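PDB 3G14: nitroreductase family protein from Clostridium novyi, which probably acts as an oxidoreductase of the nitroreductase family, whose members generally carry FMN as their cofactor. Local coordinates for residues B[25-28]-B[29-33]; B[64-68]-B[69-73]; B[95-99]-B[100-104]; B[138-141]-B[142-145]. All blocks are in the same frame, centred on the assembly; numbering follows the deposited sequence. Where two conformers were deposited one is given.

Contact 1. Residues B[25-28]-B[29-33]; sequences DKLL and KIIDM. With ACT (acetate ion), chain G.
Lys-29 and Asp-25 sit one helical turn apart on helix 24-35, their side chains side by side and pointing the same way. Their charged ends do not form a salt bridge: Asp-25 OD2 lies 4.4 Å from Lys-29 NZ. Lys-29 NZ instead donates a 2.8 Å hydrogen bond to OXT of an acetate ion, probably from the crystallisation liquor. Glu-118 adds a long, weak ion pair. A bend at chi3 (-87°) keeps the end of the lysine beside Asp-25, with NZ within bonding distance of the acetate. On another side of the helix Leu-27 CD1 meets Ile-31 CG1 at 4.4 Å. Four successive i to i+4 backbone bonds hold these pairs in place. The bond from Ile-30 N to Lys-26 O, 3.0 Å, is nearly straight at 164°. Leu-28 and Ile-31 pack on Leu-173 of strand 173-175, and Ile-30 and Ile-31 also rest on Ile-111 of helix 99-117. Asp-32 has a salt bridge to Arg-36 and a hydrogen bond to Tyr-5 of the second subunit. The helix is thus amphipathic, with an apolar side in the core and a charged side reaching the dimer partner. The acetate, Asp-25 and Glu-118 probably temper the charge of Lys-29.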
# COMPACT_ATOMS: atom_id res chain seq x y z
N ASP B 25 -16.06 1.32 17.38
CA ASP B 25 -16.71 1.32 16.07
C ASP B 25 -15.78 1.91 14.99
O ASP B 25 -15.71 1.39 13.86
CB ASP B 25 -18.01 2.12 16.14
CG ASP B 25 -17.77 3.62 16.27
OD1 ASP B 25 -17.16 4.04 17.30
OD2 ASP B 25 -18.15 4.36 15.33
N LYS B 26 -15.07 2.98 15.34
CA LYS B 26 -14.13 3.61 14.40
C LYS B 26 -12.99 2.66 14.09
O LYS B 26 -12.64 2.48 12.94
CB LYS B 26 -13.60 4.94 14.93
CG LYS B 26 -14.62 6.08 15.06
CD LYS B 26 -13.87 7.41 15.18
CE LYS B 26 -14.68 8.55 15.77
NZ LYS B 26 -16.11 8.37 15.61
N LEU B 27 -12.42 2.02 15.11
CA LEU B 27 -11.41 0.97 14.89
C LEU B 27 -11.90 -0.15 13.95
O LEU B 27 -11.17 -0.59 13.04
CB LEU B 27 -11.01 0.32 16.20
CG LEU B 27 -9.95 -0.79 16.13
CD1 LEU B 27 -8.62 -0.29 15.51
CD2 LEU B 27 -9.75 -1.37 17.50
N LEU B 28 -13.11 -0.62 14.17
CA LEU B 28 -13.54 -1.72 13.34
C LEU B 28 -13.79 -1.26 11.88
O LEU B 28 -13.59 -2.04 10.97
CB LEU B 28 -14.71 -2.47 13.95
CG LEU B 28 -14.40 -3.17 15.29
CD1 LEU B 28 -15.67 -3.75 15.87
CD2 LEU B 28 -13.32 -4.27 15.16
N LYS B 29 -14.16 0.01 11.68
CA LYS B 29 -14.28 0.60 10.32
C LYS B 29 -12.90 0.68 9.62
O LYS B 29 -12.79 0.37 8.45
CB LYS B 29 -14.94 1.98 10.34
CG LYS B 29 -16.45 1.95 10.52
CD LYS B 29 -17.09 3.34 10.23
CE LYS B 29 -17.12 4.24 11.47
NZ LYS B 29 -17.38 5.69 11.17
N ILE B 30 -11.87 1.08 10.36
CA ILE B 30 -10.48 1.08 9.85
C ILE B 30 -10.07 -0.34 9.41
O ILE B 30 -9.53 -0.56 8.30
CB ILE B 30 -9.54 1.67 10.94
CG1 ILE B 30 -9.92 3.14 11.21
CG2 ILE B 30 -8.07 1.54 10.55
CD1 ILE B 30 -9.35 3.71 12.53
N ILE B 31 -10.34 -1.34 10.26
CA ILE B 31 -9.99 -2.70 9.90
C ILE B 31 -10.78 -3.17 8.66
O ILE B 31 -10.25 -3.86 7.78
CB ILE B 31 -10.14 -3.70 11.08
CG1 ILE B 31 -9.28 -3.27 12.29
CG2 ILE B 31 -9.70 -5.12 10.62
CD1 ILE B 31 -7.74 -3.11 12.04
N ASP B 32 -12.07 -2.84 8.60
CA ASP B 32 -12.88 -3.11 7.42
C ASP B 32 -12.29 -2.52 6.14
O ASP B 32 -12.26 -3.17 5.11
CB ASP B 32 -14.29 -2.56 7.62
CG ASP B 32 -15.20 -2.92 6.48
OD1 ASP B 32 -15.47 -4.12 6.28
OD2 ASP B 32 -15.61 -1.99 5.78
N MSE B 33 -11.78 -1.30 6.22
CA MSE B 33 -11.09 -0.72 5.06
C MSE B 33 -9.91 -1.59 4.63
O MSE B 33 -9.74 -1.82 3.45
CB MSE B 33 -10.72 0.73 5.33
CG MSE B 33 -12.04 1.57 5.46
SE MSE B 33 -11.67 3.44 5.74
CE MSE B 33 -12.86 3.72 7.26
C ACT G . -16.78 7.16 7.63
O ACT G . -15.84 7.83 7.16
OXT ACT G . -16.52 6.54 8.68
CH3 ACT G . -18.13 7.06 6.97

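Contact 2. Residues B[64-68]-B[69-73]; sequences IENKT and SAASE
Ile-64 lies over the start of helix 70-77, with its CG2 methyl 4.0 Å from Ala-71 CB. It is the first residue past helix 54-63 to leave helical geometry, and from here the chain loops round to the next helix. Its CB is 3.6 Å from Ser-72 OG. That hydroxyl has its hydrogen-bond partner outside the loop, at the carbonyl of Ala-61 in helix 54-63. CG2 stands anti to the backbone N and CG1 beside it (chi1 -66°), which places CG2 against Ala-71 and lets CD1 reach the backbone of Ser-72.

Asn-66 comes next. Its amide nitrogen ND2 is 3.3 Å from Ala-71 CB and also donates to a water. Thr-68 closes the loop. Its carbonyl oxygen accepts a hydrogen bond from each of two waters. The first water, held by Asn-66 ND2 as well, accepts from Ala-71 N at 2.9 Å. The second accepts from Ser-72 N at 2.8 Å. Thr-68 OG1 sits 3.8 Å from Ala-70 CB. Ser-69 stands at the N-cap, yet its hydroxyl does not cap the helix. Its OG donates instead to Glu-73 OE2, 2.8 Å away and approached from above the carboxylate plane.

No direct hydrogen bond joins 64-68 to 69-73. The two waters carry the polar part of the contact and satisfy two amides of the first helical turn, a role that an N-cap side chain often fills. The Ser-69 hydroxyl would probably stabilise the carboxylate of Glu-73 as a neutral hydrogen-bond donor.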
# COMPACT_ATOMS: atom_id res chain seq x y z
N ILE B 64 12.05 -1.38 18.75
CA ILE B 64 12.21 -0.44 17.66
C ILE B 64 13.67 0.02 17.51
O ILE B 64 14.37 0.28 18.50
CB ILE B 64 11.18 0.73 17.78
CG1 ILE B 64 9.77 0.20 17.58
CG2 ILE B 64 11.51 1.81 16.75
CD1 ILE B 64 8.64 1.19 17.93
N GLU B 65 14.16 -0.00 16.27
CA GLU B 65 15.57 0.27 15.96
C GLU B 65 15.75 1.53 15.10
O GLU B 65 16.18 1.45 13.96
CB GLU B 65 16.18 -0.94 15.28
CG GLU B 65 16.32 -2.13 16.22
CD GLU B 65 16.72 -3.43 15.54
OE1 GLU B 65 16.53 -3.58 14.30
OE2 GLU B 65 17.19 -4.32 16.29
N ASN B 66 15.38 2.67 15.63
CA ASN B 66 15.47 3.94 14.92
C ASN B 66 16.61 4.72 15.51
O ASN B 66 17.06 4.44 16.61
CB ASN B 66 14.14 4.74 15.01
CG ASN B 66 13.05 4.24 14.09
OD1 ASN B 66 13.16 3.19 13.37
ND2 ASN B 66 11.97 4.98 14.06
N LYS B 67 17.07 5.74 14.79
CA LYS B 67 18.14 6.60 15.27
C LYS B 67 17.66 7.40 16.47
O LYS B 67 18.42 7.62 17.42
CB LYS B 67 18.57 7.55 14.13
CG LYS B 67 20.01 7.91 14.09
CD LYS B 67 20.28 8.80 12.88
CE LYS B 67 20.30 8.03 11.54
NZ LYS B 67 20.94 8.89 10.48
N THR B 68 16.40 7.87 16.44
CA THR B 68 15.84 8.68 17.54
C THR B 68 14.76 7.90 18.28
O THR B 68 14.25 6.94 17.75
CB THR B 68 15.23 10.00 17.03
OG1 THR B 68 14.01 9.76 16.35
CG2 THR B 68 16.18 10.68 16.08
N SER B 69 14.41 8.33 19.49
CA SER B 69 13.37 7.65 20.29
C SER B 69 11.91 8.02 19.94
O SER B 69 10.99 7.51 20.58
CB SER B 69 13.65 7.88 21.78
OG SER B 69 13.56 9.26 22.03
N ALA B 70 11.68 8.81 18.90
CA ALA B 70 10.35 9.36 18.62
C ALA B 70 9.31 8.24 18.34
O ALA B 70 8.19 8.28 18.87
CB ALA B 70 10.41 10.37 17.46
N ALA B 71 9.70 7.24 17.54
CA ALA B 71 8.80 6.12 17.23
C ALA B 71 8.46 5.30 18.49
O ALA B 71 7.30 4.97 18.75
CB ALA B 71 9.43 5.20 16.10
N SER B 72 9.49 4.97 19.28
CA SER B 72 9.33 4.20 20.51
C SER B 72 8.37 4.95 21.41
O SER B 72 7.43 4.35 21.94
CB SER B 72 10.67 4.03 21.23
OG SER B 72 11.47 3.07 20.56
N GLU B 73 8.54 6.27 21.52
CA GLU B 73 7.67 7.09 22.40
C GLU B 73 6.24 7.16 21.88
O GLU B 73 5.32 7.13 22.71
CB GLU B 73 8.25 8.48 22.61
CG GLU B 73 9.55 8.40 23.36
CD GLU B 73 10.33 9.66 23.38
OE1 GLU B 73 9.80 10.71 22.96
OE2 GLU B 73 11.48 9.59 23.88
O HOH W 1 11.98 7.41 15.79
O HOH W 2 12.13 5.11 18.27

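Contact 3. Residues B[95-99]-B[100-104]; sequences SGKEI and YLIDT
Glu-98 lays its CB beside the ring of Tyr-100, 3.7 Å from CE2, at an oblique approach. The two side chains point the same way, with the carboxylate nearly perpendicular to the ring (88°). This is a strand-to-helix junction: strand 97-98, paired with strand 93-94 in a small antiparallel hairpin, runs straight into helix 99-117, and Glu-98 takes the N-cap position. Its carbonyl oxygen receives a weak bond from Leu-101 N. The first i to i+4 bond of the helix follows, from Asp-103 N to Ile-99 O at 2.9 Å, and is nearly straight (168°).

The tyrosine CG lies between its own backbone N and carbonyl carbon (chi1 86°). This brings the ring beside Glu-98, while Leu-101 CG stands 3.5 Å above one ring face, offset toward the rim. Beyond, Tyr-100 packs on Val-146 and Ala-86 of the central sheet. On another side of the helix Ile-99 meets two partners. Its CD1 is 4.1 Å from Ile-102 CD1, and its CG2 is 3.4 Å from Asp-103 OD2. That carboxylate oxygen is held by the backbone N of Trp-40.

The junction belongs to the dimer interface. Lys-97 NZ binds the carbonyls of Ala-126 and Val-146 of the second subunit, and Leu-101 packs on Glu-98 of that subunit. Tyr-100 O accepts twice from Thr-104, one turn further along the helix. The backbone N is 2.9 Å from Tyr-100 O. The hydroxyl OG1 comes from the opposite face of the carbonyl plane and donates to Tyr-100 O at 2.7 Å.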
# COMPACT_ATOMS: atom_id res chain seq x y z
N SER B 95 7.11 -13.28 -9.99
CA SER B 95 8.02 -12.52 -10.86
C SER B 95 9.15 -11.85 -10.05
O SER B 95 9.46 -10.64 -10.22
CB SER B 95 7.22 -11.47 -11.67
OG SER B 95 6.38 -12.11 -12.59
N GLY B 96 9.75 -12.65 -9.17
CA GLY B 96 10.88 -12.21 -8.35
C GLY B 96 10.59 -11.28 -7.18
O GLY B 96 11.52 -10.70 -6.61
N LYS B 97 9.31 -11.14 -6.81
CA LYS B 97 8.90 -10.25 -5.75
C LYS B 97 8.11 -11.04 -4.69
O LYS B 97 7.27 -11.88 -5.02
CB LYS B 97 7.96 -9.17 -6.28
CG LYS B 97 8.52 -8.37 -7.46
CD LYS B 97 7.43 -7.55 -8.20
CE LYS B 97 6.45 -8.42 -9.00
NZ LYS B 97 6.05 -7.80 -10.31
N GLU B 98 8.39 -10.75 -3.42
CA GLU B 98 7.61 -11.29 -2.31
C GLU B 98 6.24 -10.65 -2.22
O GLU B 98 6.07 -9.52 -1.72
CB GLU B 98 8.33 -11.10 -0.98
CG GLU B 98 9.64 -11.83 -0.94
CD GLU B 98 10.80 -10.90 -1.25
OE1 GLU B 98 10.65 -9.99 -2.12
OE2 GLU B 98 11.85 -11.09 -0.61
N ILE B 99 5.25 -11.39 -2.69
CA ILE B 99 3.88 -10.88 -2.79
C ILE B 99 3.33 -10.41 -1.45
O ILE B 99 2.60 -9.42 -1.39
CB ILE B 99 2.95 -11.95 -3.45
CG1 ILE B 99 2.90 -11.69 -4.93
CG2 ILE B 99 1.48 -11.85 -2.94
CD1 ILE B 99 2.48 -10.27 -5.29
N TYR B 100 3.71 -11.12 -0.40
CA TYR B 100 3.25 -10.79 0.96
C TYR B 100 3.63 -9.35 1.38
O TYR B 100 2.86 -8.71 2.07
CB TYR B 100 3.77 -11.80 1.99
CG TYR B 100 5.15 -11.54 2.56
CD1 TYR B 100 5.32 -10.72 3.69
CD2 TYR B 100 6.27 -12.13 2.02
CE1 TYR B 100 6.57 -10.49 4.23
CE2 TYR B 100 7.54 -11.89 2.53
CZ TYR B 100 7.68 -11.06 3.64
OH TYR B 100 8.92 -10.82 4.20
N LEU B 101 4.80 -8.87 0.97
CA LEU B 101 5.22 -7.52 1.26
C LEU B 101 4.33 -6.51 0.52
O LEU B 101 3.82 -5.56 1.13
CB LEU B 101 6.69 -7.30 0.92
CG LEU B 101 7.65 -7.90 1.96
CD1 LEU B 101 9.10 -7.87 1.46
CD2 LEU B 101 7.47 -7.24 3.37
N ILE B 102 4.07 -6.76 -0.76
CA ILE B 102 3.20 -5.89 -1.53
C ILE B 102 1.79 -5.83 -0.92
O ILE B 102 1.24 -4.76 -0.64
CB ILE B 102 3.09 -6.36 -3.00
CG1 ILE B 102 4.45 -6.20 -3.70
CG2 ILE B 102 1.92 -5.59 -3.70
CD1 ILE B 102 4.54 -6.70 -5.17
N ASP B 103 1.21 -7.00 -0.68
CA ASP B 103 -0.17 -7.11 -0.26
C ASP B 103 -0.38 -6.59 1.16
O ASP B 103 -1.36 -5.88 1.44
CB ASP B 103 -0.64 -8.54 -0.41
CG ASP B 103 -0.97 -8.87 -1.88
OD1 ASP B 103 -0.86 -7.99 -2.75
OD2 ASP B 103 -1.30 -10.00 -2.15
N THR B 104 0.56 -6.89 2.04
CA THR B 104 0.45 -6.40 3.41
C THR B 104 0.65 -4.87 3.42
O THR B 104 -0.04 -4.18 4.18
CB THR B 104 1.45 -7.13 4.37
OG1 THR B 104 1.30 -8.54 4.23
CG2 THR B 104 1.22 -6.73 5.85

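Contact 4. Residues B[138-141]-B[142-145]; sequences KIPD and NLRV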
# COMPACT_ATOMS: atom_id res chain seq x y z
N LYS B 138 3.66 -13.32 20.85
CA LYS B 138 3.47 -14.77 20.74
C LYS B 138 3.17 -15.19 19.30
O LYS B 138 2.29 -16.00 19.02
CB LYS B 138 2.44 -15.24 21.80
CG LYS B 138 2.99 -15.09 23.23
CD LYS B 138 1.93 -15.00 24.32
CE LYS B 138 2.56 -14.59 25.66
NZ LYS B 138 1.66 -14.88 26.81
N ILE B 139 3.96 -14.63 18.37
CA ILE B 139 3.77 -14.84 16.93
C ILE B 139 4.66 -16.01 16.52
O ILE B 139 5.86 -15.98 16.79
CB ILE B 139 4.18 -13.58 16.12
CG1 ILE B 139 3.30 -12.37 16.51
CG2 ILE B 139 4.16 -13.89 14.59
CD1 ILE B 139 3.74 -11.05 15.92
N PRO B 140 4.09 -17.06 15.89
CA PRO B 140 4.95 -18.14 15.34
C PRO B 140 6.13 -17.61 14.49
O PRO B 140 5.98 -16.67 13.70
CB PRO B 140 3.98 -18.97 14.47
CG PRO B 140 2.63 -18.75 15.12
CD PRO B 140 2.66 -17.31 15.65
N ASP B 141 7.29 -18.24 14.67
CA ASP B 141 8.53 -17.75 14.06
C ASP B 141 8.59 -17.93 12.54
O ASP B 141 9.46 -17.34 11.91
CB ASP B 141 9.74 -18.43 14.71
CG ASP B 141 10.97 -17.52 14.78
OD1 ASP B 141 10.91 -16.27 14.49
OD2 ASP B 141 12.03 -18.06 15.16
N ASN B 142 7.68 -18.70 11.96
CA ASN B 142 7.58 -18.81 10.49
C ASN B 142 6.82 -17.63 9.83
O ASN B 142 6.73 -17.56 8.63
CB ASN B 142 6.96 -20.15 10.06
CG ASN B 142 5.52 -20.32 10.57
OD1 ASN B 142 5.23 -20.08 11.73
ND2 ASN B 142 4.60 -20.65 9.69
N LEU B 143 6.26 -16.73 10.62
CA LEU B 143 5.59 -15.56 10.08
C LEU B 143 6.52 -14.35 10.13
O LEU B 143 7.57 -14.41 10.76
CB LEU B 143 4.32 -15.30 10.87
CG LEU B 143 3.34 -16.49 10.86
CD1 LEU B 143 2.16 -16.23 11.81
CD2 LEU B 143 2.83 -16.78 9.47
N ARG B 144 6.11 -13.25 9.49
CA ARG B 144 6.92 -12.04 9.39
C ARG B 144 6.13 -10.87 9.96
O ARG B 144 4.94 -10.74 9.66
CB ARG B 144 7.35 -11.75 7.94
CG ARG B 144 8.18 -12.88 7.30
CD ARG B 144 9.49 -13.18 8.03
NE ARG B 144 10.29 -11.97 8.27
CZ ARG B 144 11.07 -11.36 7.38
NH1 ARG B 144 11.21 -11.82 6.15
NH2 ARG B 144 11.73 -10.27 7.73
N VAL B 145 6.78 -10.06 10.78
CA VAL B 145 6.22 -8.77 11.22
C VAL B 145 6.59 -7.73 10.16
O VAL B 145 7.74 -7.34 10.02
CB VAL B 145 6.68 -8.36 12.66
CG1 VAL B 145 6.00 -7.03 13.10
CG2 VAL B 145 6.41 -9.53 13.66
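A type I beta turn from Pro-140 to Leu-143 reverses the chain, closed by a 3.1 Å hydrogen bond from Leu-143 N to Pro-140 O. The N-H points well at the oxygen (164°), but the donor sits above the carbonyl plane. The turn leads from the end of helix 130-137 into strand 144-151, an outermost strand of the mixed sheet within the chain. Apolar side chains of the turn and its flanks pack together. With chi1 of Ile-139 at -61° its two branches part: CG2 turns to Leu-143 CB (4.0 Å), and CG1 carries CD1 to Val-145 CG2 (3.8 Å), where the two side chains cross at about a right angle. Pro-140 and Leu-143 lie side by side, with Pro-140 CD 4.0 Å from Leu-143 CD1. Trp-178 packs on both, and Val-85 of strand 80-86 backs Ile-139 and Leu-143. Helix 130-137 is tied to the turn by a salt bridge from Lys-134 to Asp-141. Arg-144, in a salt bridge with Glu-130, also gives a weak hydrogen bond to Gly-96 O of the second subunit. At the exposed corner, Asn-142 folds back over the turn, with its OD1 3.2 Å from Pro-140 CB.

In the fold
From the N terminus the contacts follow in series, and none nests in or crosses another. Contact 1 lies within helix 24-35, which packs on helix 99-117 and strand 173-175. Contact 2 closes the loop between helices 54-63 and 70-77, on the opposite side of the chain's centre, its centre about 27 Å from that of contact 1. Contact 3 joins the small hairpin to helix 99-117. Contact 4 closes the turn from helix 130-137 into strand 144-151. Only contacts 3 and 4 touch, where Tyr-100 OH packs 3.2 Å from Arg-144 NH1. All four contacts reach the second subunit, contact 2 through Glu-65. Across the dimer, weak hydrogen bonds join Lys-97 and Gly-96 to Val-145 and Arg-144.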